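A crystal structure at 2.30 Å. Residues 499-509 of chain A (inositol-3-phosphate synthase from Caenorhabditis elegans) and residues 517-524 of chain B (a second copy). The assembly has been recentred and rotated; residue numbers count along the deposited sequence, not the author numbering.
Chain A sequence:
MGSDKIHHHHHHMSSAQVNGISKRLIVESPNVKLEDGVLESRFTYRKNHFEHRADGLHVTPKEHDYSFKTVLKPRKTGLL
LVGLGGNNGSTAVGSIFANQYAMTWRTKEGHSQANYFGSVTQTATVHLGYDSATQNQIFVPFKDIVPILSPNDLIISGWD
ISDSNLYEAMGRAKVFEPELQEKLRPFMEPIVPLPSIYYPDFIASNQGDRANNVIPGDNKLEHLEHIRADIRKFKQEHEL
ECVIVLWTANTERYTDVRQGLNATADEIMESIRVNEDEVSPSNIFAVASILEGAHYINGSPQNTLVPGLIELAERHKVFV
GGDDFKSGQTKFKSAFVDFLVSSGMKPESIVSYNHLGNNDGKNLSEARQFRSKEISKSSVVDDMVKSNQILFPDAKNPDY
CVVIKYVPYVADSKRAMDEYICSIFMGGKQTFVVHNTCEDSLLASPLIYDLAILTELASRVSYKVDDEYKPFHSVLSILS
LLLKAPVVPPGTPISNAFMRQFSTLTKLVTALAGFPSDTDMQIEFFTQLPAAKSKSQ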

# COMPACT_ATOMS: atom_id res chain seq x y z
N MET A 499 1.64 12.60 21.06
CA MET A 499 0.46 12.88 21.87
C MET A 499 0.86 13.22 23.32
O MET A 499 0.21 14.03 24.00
CB MET A 499 -0.59 11.75 21.76
CG MET A 499 -1.27 11.66 20.35
SD MET A 499 -2.12 13.17 19.73
CE MET A 499 -3.27 13.56 21.07
N ARG A 500 1.98 12.67 23.77
CA ARG A 500 2.50 12.98 25.08
C ARG A 500 3.02 14.45 25.13
O ARG A 500 2.89 15.14 26.16
CB ARG A 500 3.59 11.97 25.44
CG ARG A 500 3.19 10.49 25.20
CD ARG A 500 2.85 9.69 26.47
NE ARG A 500 3.03 8.24 26.27
CZ ARG A 500 2.09 7.30 26.46
NH1 ARG A 500 0.87 7.62 26.88
NH2 ARG A 500 2.38 6.02 26.24
N GLN A 501 3.56 14.90 24.01
CA GLN A 501 4.10 16.26 23.87
C GLN A 501 3.00 17.29 23.81
O GLN A 501 3.19 18.47 24.13
CB GLN A 501 4.96 16.36 22.60
CG GLN A 501 6.28 15.58 22.60
CD GLN A 501 6.82 15.41 21.19
OE1 GLN A 501 6.04 15.39 20.25
NE2 GLN A 501 8.14 15.33 21.04
N PHE A 502 1.84 16.85 23.34
CA PHE A 502 0.66 17.68 23.20
C PHE A 502 0.00 17.87 24.57
O PHE A 502 -0.44 18.97 24.91
CB PHE A 502 -0.27 17.01 22.19
CG PHE A 502 -1.63 17.65 22.06
CD1 PHE A 502 -1.81 18.79 21.29
CD2 PHE A 502 -2.75 17.05 22.66
CE1 PHE A 502 -3.09 19.37 21.15
CE2 PHE A 502 -4.02 17.62 22.52
CZ PHE A 502 -4.18 18.78 21.76
N SER A 503 -0.05 16.81 25.38
CA SER A 503 -0.62 16.96 26.71
C SER A 503 0.23 17.80 27.62
O SER A 503 -0.30 18.49 28.49
CB SER A 503 -1.09 15.64 27.33
OG SER A 503 -0.15 14.60 27.20
N THR A 504 1.54 17.82 27.39
CA THR A 504 2.43 18.76 28.11
C THR A 504 1.98 20.20 27.83
O THR A 504 1.76 20.98 28.75
CB THR A 504 3.87 18.58 27.67
OG1 THR A 504 4.30 17.24 27.96
CG2 THR A 504 4.78 19.44 28.48
N LEU A 505 1.82 20.51 26.55
CA LEU A 505 1.41 21.81 26.12
C LEU A 505 0.02 22.20 26.61
O LEU A 505 -0.16 23.30 27.09
CB LEU A 505 1.48 21.87 24.61
CG LEU A 505 1.28 23.18 23.88
CD1 LEU A 505 2.14 24.31 24.49
CD2 LEU A 505 1.62 22.97 22.40
N THR A 506 -0.97 21.30 26.54
CA THR A 506 -2.33 21.67 26.89
C THR A 506 -2.55 21.72 28.38
O THR A 506 -3.38 22.50 28.86
CB THR A 506 -3.36 20.75 26.26
OG1 THR A 506 -3.03 19.39 26.57
CG2 THR A 506 -3.28 20.82 24.73
N LYS A 507 -1.83 20.90 29.14
CA LYS A 507 -1.89 21.04 30.59
C LYS A 507 -1.24 22.36 31.04
O LYS A 507 -1.73 23.06 31.92
CB LYS A 507 -1.28 19.84 31.31
CG LYS A 507 -1.44 19.97 32.84
CD LYS A 507 -1.11 18.69 33.57
CE LYS A 507 -2.28 17.75 33.63
NZ LYS A 507 -1.94 16.57 34.51
N LEU A 508 -0.14 22.71 30.40
CA LEU A 508 0.55 23.91 30.77
C LEU A 508 -0.38 25.11 30.57
O LEU A 508 -0.58 25.88 31.50
CB LEU A 508 1.90 24.06 30.03
CG LEU A 508 2.56 25.44 30.20
CD1 LEU A 508 3.05 25.64 31.61
CD2 LEU A 508 3.69 25.71 29.19
N VAL A 509 -0.98 25.27 29.40
CA VAL A 509 -1.81 26.47 29.19
C VAL A 509 -3.06 26.47 30.05
O VAL A 509 -3.58 27.54 30.36
CB VAL A 509 -2.21 26.72 27.70
CG1 VAL A 509 -0.98 26.89 26.84
CG2 VAL A 509 -3.05 25.58 27.17
N SER B 517 -0.15 11.29 39.46
CA SER B 517 0.66 12.51 39.26
C SER B 517 0.28 13.37 38.04
O SER B 517 -0.66 13.06 37.29
CB SER B 517 2.13 12.14 39.13
OG SER B 517 2.37 11.56 37.88
N ASP B 518 1.03 14.45 37.86
CA ASP B 518 0.93 15.27 36.66
C ASP B 518 2.10 15.03 35.73
O ASP B 518 2.64 15.96 35.12
CB ASP B 518 0.89 16.73 37.05
CG ASP B 518 -0.39 17.10 37.72
OD1 ASP B 518 -1.47 16.74 37.20
OD2 ASP B 518 -0.41 17.77 38.77
N THR B 519 2.49 13.77 35.60
CA THR B 519 3.70 13.44 34.86
C THR B 519 3.52 13.51 33.36
O THR B 519 4.46 13.20 32.62
CB THR B 519 4.28 12.06 35.32
OG1 THR B 519 5.52 11.81 34.67
CG2 THR B 519 3.39 10.90 34.88
N ASP B 520 2.33 13.89 32.90
CA ASP B 520 2.10 14.23 31.46
C ASP B 520 2.61 15.63 31.17
O ASP B 520 2.68 16.04 30.02
CB ASP B 520 0.64 14.03 31.00
CG ASP B 520 -0.37 14.93 31.74
OD1 ASP B 520 -0.14 15.31 32.88
OD2 ASP B 520 -1.44 15.33 31.25
N MET B 521 2.99 16.36 32.22
CA MET B 521 3.59 17.67 32.07
C MET B 521 4.69 17.79 33.09
O MET B 521 4.47 18.31 34.18
CB MET B 521 2.59 18.78 32.31
CG MET B 521 3.21 20.16 32.12
SD MET B 521 2.26 21.53 32.80
CE MET B 521 2.50 21.16 34.56
N GLN B 522 5.88 17.32 32.72
CA GLN B 522 7.00 17.31 33.64
C GLN B 522 7.69 18.66 33.60
O GLN B 522 8.72 18.82 32.97
CB GLN B 522 7.96 16.19 33.29
CG GLN B 522 7.23 14.94 33.00
CD GLN B 522 8.14 13.79 32.87
OE1 GLN B 522 8.51 13.40 31.76
NE2 GLN B 522 8.56 13.25 34.00
N ILE B 523 7.09 19.62 34.28
CA ILE B 523 7.54 21.00 34.26
C ILE B 523 8.92 21.18 34.98
O ILE B 523 9.60 22.20 34.80
CB ILE B 523 6.37 21.92 34.77
CG1 ILE B 523 6.59 23.40 34.43
CG2 ILE B 523 6.03 21.63 36.25
CD1 ILE B 523 5.45 24.36 34.82
N GLU B 524 9.36 20.15 35.73
CA GLU B 524 10.66 20.19 36.41
C GLU B 524 11.78 20.41 35.43
O GLU B 524 12.88 20.82 35.86
CB GLU B 524 11.08 18.87 37.06
CG GLU B 524 10.09 18.12 37.88
CD GLU B 524 9.31 17.17 37.03
OE1 GLU B 524 8.45 17.67 36.29
OE2 GLU B 524 9.56 15.95 37.12
O HOH W 1 6.37 16.87 29.56

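One lysine ammonium holds two aspartates of the same turn: Lys507(A) NZ lies 2.7 Å from Asp518(B) OD1 and 2.7 Å from Asp520(B) OD1, and each pairing is a hydrogen bond within a salt bridge. The two carboxylates belong to residues two apart in sequence, brought to a common point by a type I beta turn that runs from Asp518(B) to Met521(B) and is closed by the backbone bond from Met521(B) N to Asp518(B) O at 2.9 Å. Thr519(B), between them, points away from the helix and takes no part. The rule is economical: let a turn gather two acids and give them one cation.

The lysine reaches that point nearly extended. Its CA-to-CB bond points toward chain B, and the chain is extended except at chi3, which is m at -85°. Lys507(A) is buried, and its charge is met there by two acids. Asp518(B) is buried too, and both its carboxylate oxygens have further hydrogen bonds elsewhere in the structure. The methylenes are also used: Lys507(A) CD packs 3.9 Å from Met521(B) CB, so the same side chain offers hydrocarbon along its length and charge at its tip.

One helical turn before the lysine, the turn's backbone meets a threonine. Thr504(A) OG1 is 2.9 Å from Asp520(B) O, close enough for a hydrogen bond, but it is also 3.1 Å from Arg500(A) O within its own helix, and which carbonyl receives the single hydroxyl proton is not settled. As an acceptor the hydroxyl has a clear role. A water donates to Thr504(A) OG1 at 2.6 Å and accepts from Gln522(B) N at 3.2 Å, bridging the helix to backbone just beyond the turn. The chi1 of m at -61° places OG1 within reach of all these partners.

Met521(B) supplies much of the apolar surface on the chain B side. Pointing toward the helix, with chi1 and chi2 both t and chi3 p, it runs past Thr504(A), where its CG is 3.8 Å from Thr504(A) O, and brings its SD to 3.6 Å from Leu508(A) CA and 3.8 Å from Leu508(A) CB. Ile523(B) extends this apolar patch, its CD1 lying 4.2 Å from Leu508(A) CD1.

Thr504(A), Lys507(A) and Leu508(A), spaced three and then one apart, present a hydroxyl, a cation and a hydrocarbon to one short stretch of chain B, and the two stretches together bury 412 Å².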